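Local coordinates for protein glutamate racemase (Bacillus anthracis, PDB 2DWU) that is a two-domain alpha/beta enzyme of the aspartate/glutamate racemase family that holds D-glutamic acid between its domains, at residues K71-A76 / E90-P95. Sequence-based numbering, arbitrary orientation.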
loop_
_atom_site.group_PDB
_atom_site.type_symbol
_atom_site.label_atom_id
_atom_site.label_comp_id
_atom_site.label_asym_id
_atom_site.label_seq_id
_atom_site.Cartn_x
_atom_site.Cartn_y
_atom_site.Cartn_z
ATOM N N LYS B 71 -7.260 -9.276 17.353
ATOM C CA LYS B 71 -6.002 -9.686 16.742
ATOM C C LYS B 71 -5.245 -8.416 16.351
ATOM O O LYS B 71 -4.030 -8.428 16.193
ATOM C CB LYS B 71 -6.213 -10.586 15.503
ATOM C CG LYS B 71 -6.756 -9.907 14.253
ATOM C CD LYS B 71 -6.516 -10.740 12.944
ATOM C CE LYS B 71 -7.315 -12.029 12.888
ATOM N NZ LYS B 71 -7.261 -12.665 11.535
ATOM N N ALA B 72 -5.980 -7.308 16.222
ATOM C CA ALA B 72 -5.390 -6.022 15.846
ATOM C C ALA B 72 -6.398 -4.918 16.143
ATOM O O ALA B 72 -7.588 -5.183 16.252
ATOM C CB ALA B 72 -5.039 -6.015 14.341
ATOM N N LEU B 73 -5.911 -3.680 16.260
ATOM C CA LEU B 73 -6.752 -2.527 16.533
ATOM C C LEU B 73 -6.513 -1.478 15.447
ATOM O O LEU B 73 -5.367 -1.162 15.126
ATOM C CB LEU B 73 -6.389 -1.914 17.903
ATOM C CG LEU B 73 -7.100 -0.578 18.199
ATOM C CD1 LEU B 73 -8.628 -0.783 18.260
ATOM C CD2 LEU B 73 -6.563 -0.034 19.514
ATOM N N VAL B 74 -7.600 -0.958 14.883
ATOM C CA VAL B 74 -7.499 0.125 13.888
ATOM C C VAL B 74 -8.124 1.381 14.510
ATOM O O VAL B 74 -9.275 1.363 14.986
ATOM C CB VAL B 74 -8.264 -0.208 12.596
ATOM C CG1 VAL B 74 -8.263 1.016 11.643
ATOM C CG2 VAL B 74 -7.598 -1.405 11.902
ATOM N N VAL B 75 -7.341 2.461 14.528
ATOM C CA VAL B 75 -7.820 3.755 15.027
ATOM C C VAL B 75 -8.260 4.410 13.729
ATOM O O VAL B 75 -7.472 4.945 12.965
ATOM C CB VAL B 75 -6.686 4.572 15.695
ATOM C CG1 VAL B 75 -7.242 5.932 16.193
ATOM C CG2 VAL B 75 -6.161 3.802 16.867
ATOM N N ALA B 76 -9.551 4.309 13.474
ATOM C CA ALA B 76 -10.117 4.821 12.239
ATOM C C ALA B 76 -10.238 6.342 12.174
ATOM O O ALA B 76 -10.332 6.930 11.077
ATOM C CB ALA B 76 -11.500 4.178 12.025
ATOM N N GLU B 90 2.295 1.700 22.381
ATOM C CA GLU B 90 3.150 1.395 23.521
ATOM C C GLU B 90 2.403 0.488 24.501
ATOM O O GLU B 90 2.947 -0.512 24.977
ATOM C CB GLU B 90 3.549 2.692 24.232
ATOM C CG GLU B 90 4.563 2.542 25.374
ATOM C CD GLU B 90 4.052 1.713 26.551
ATOM O OE1 GLU B 90 2.936 1.996 27.057
ATOM O OE2 GLU B 90 4.776 0.781 26.981
ATOM N N ALA B 91 1.156 0.843 24.797
ATOM C CA ALA B 91 0.340 0.100 25.753
ATOM C C ALA B 91 -0.092 -1.315 25.357
ATOM O O ALA B 91 -0.088 -2.220 26.197
ATOM C CB ALA B 91 -0.891 0.918 26.116
ATOM N N LEU B 92 -0.465 -1.507 24.094
ATOM C CA LEU B 92 -0.935 -2.807 23.629
ATOM C C LEU B 92 0.132 -3.671 22.997
ATOM O O LEU B 92 1.109 -3.169 22.449
ATOM C CB LEU B 92 -2.072 -2.612 22.625
ATOM C CG LEU B 92 -3.186 -1.680 23.103
ATOM C CD1 LEU B 92 -4.272 -1.595 22.039
ATOM C CD2 LEU B 92 -3.762 -2.179 24.424
ATOM N N SER B 93 -0.084 -4.982 23.052
ATOM C CA SER B 93 0.842 -5.949 22.475
ATOM C C SER B 93 0.403 -6.364 21.062
ATOM O O SER B 93 1.195 -6.908 20.287
ATOM C CB SER B 93 0.936 -7.175 23.387
ATOM O OG SER B 93 1.246 -6.762 24.708
ATOM N N ILE B 94 -0.859 -6.113 20.729
ATOM C CA ILE B 94 -1.354 -6.440 19.394
ATOM C C ILE B 94 -1.007 -5.278 18.455
ATOM O O ILE B 94 -0.689 -4.171 18.920
ATOM C CB ILE B 94 -2.897 -6.637 19.385
ATOM C CG1 ILE B 94 -3.580 -5.382 19.932
ATOM C CG2 ILE B 94 -3.270 -7.896 20.186
ATOM C CD1 ILE B 94 -5.091 -5.356 19.752
ATOM N N PRO B 95 -1.027 -5.523 17.135
ATOM C CA PRO B 95 -0.718 -4.459 16.171
ATOM C C PRO B 95 -1.799 -3.377 16.248
ATOM O O PRO B 95 -2.993 -3.690 16.270
ATOM C CB PRO B 95 -0.788 -5.160 14.823
ATOM C CG PRO B 95 -0.458 -6.585 15.141
ATOM C CD PRO B 95 -1.154 -6.825 16.459
#
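Pro95 O accepts a hydrogen bond from Leu73 N at 2.9 Å, a nearly straight bond (164° at the hydrogen) that meets the carbonyl almost end-on. The same oxygen receives a weaker CA-H...O contact from Ala72 CA at 3.4 Å, so two neighbouring residues of the strand converge on one acceptor. Ala72 CB also lies 3.6 Å from Pro95 O. One residue before Ala72, Lys71 O rests against the pyrrolidine ring of Pro95, 3.3 Å from its CD, a van der Waals approach to a residue that has no N-H to offer. Above the backbone, Ile94 reaches over the Ala72-Leu73 peptide: CG1 stands between backbone N and carbonyl carbon (chi1 57°), and the extended chain beyond it lays CD1 3.9 Å from Ala72 C. This methyl also touches Leu73 CB. Farther out, Leu73 CD2 meets Leu92 CD1 tip to tip at 3.7 Å, the two side chains crossing at about a right angle. Leu92 has just left helical geometry, and its side chain joins the end of helix 78-91 to the strand. Lys71 turns away, its NZ forming a salt bridge with Glu33 OE1 and a hydrogen bond with Ile228 O. The contact closes a beta-alpha-beta unit: strand 70-75, helix 78-91 and the parallel edge strand 96-98, whose pairing continues through Leu73 and Ile97, while strand 9-14 flanks 70-75 on its other side.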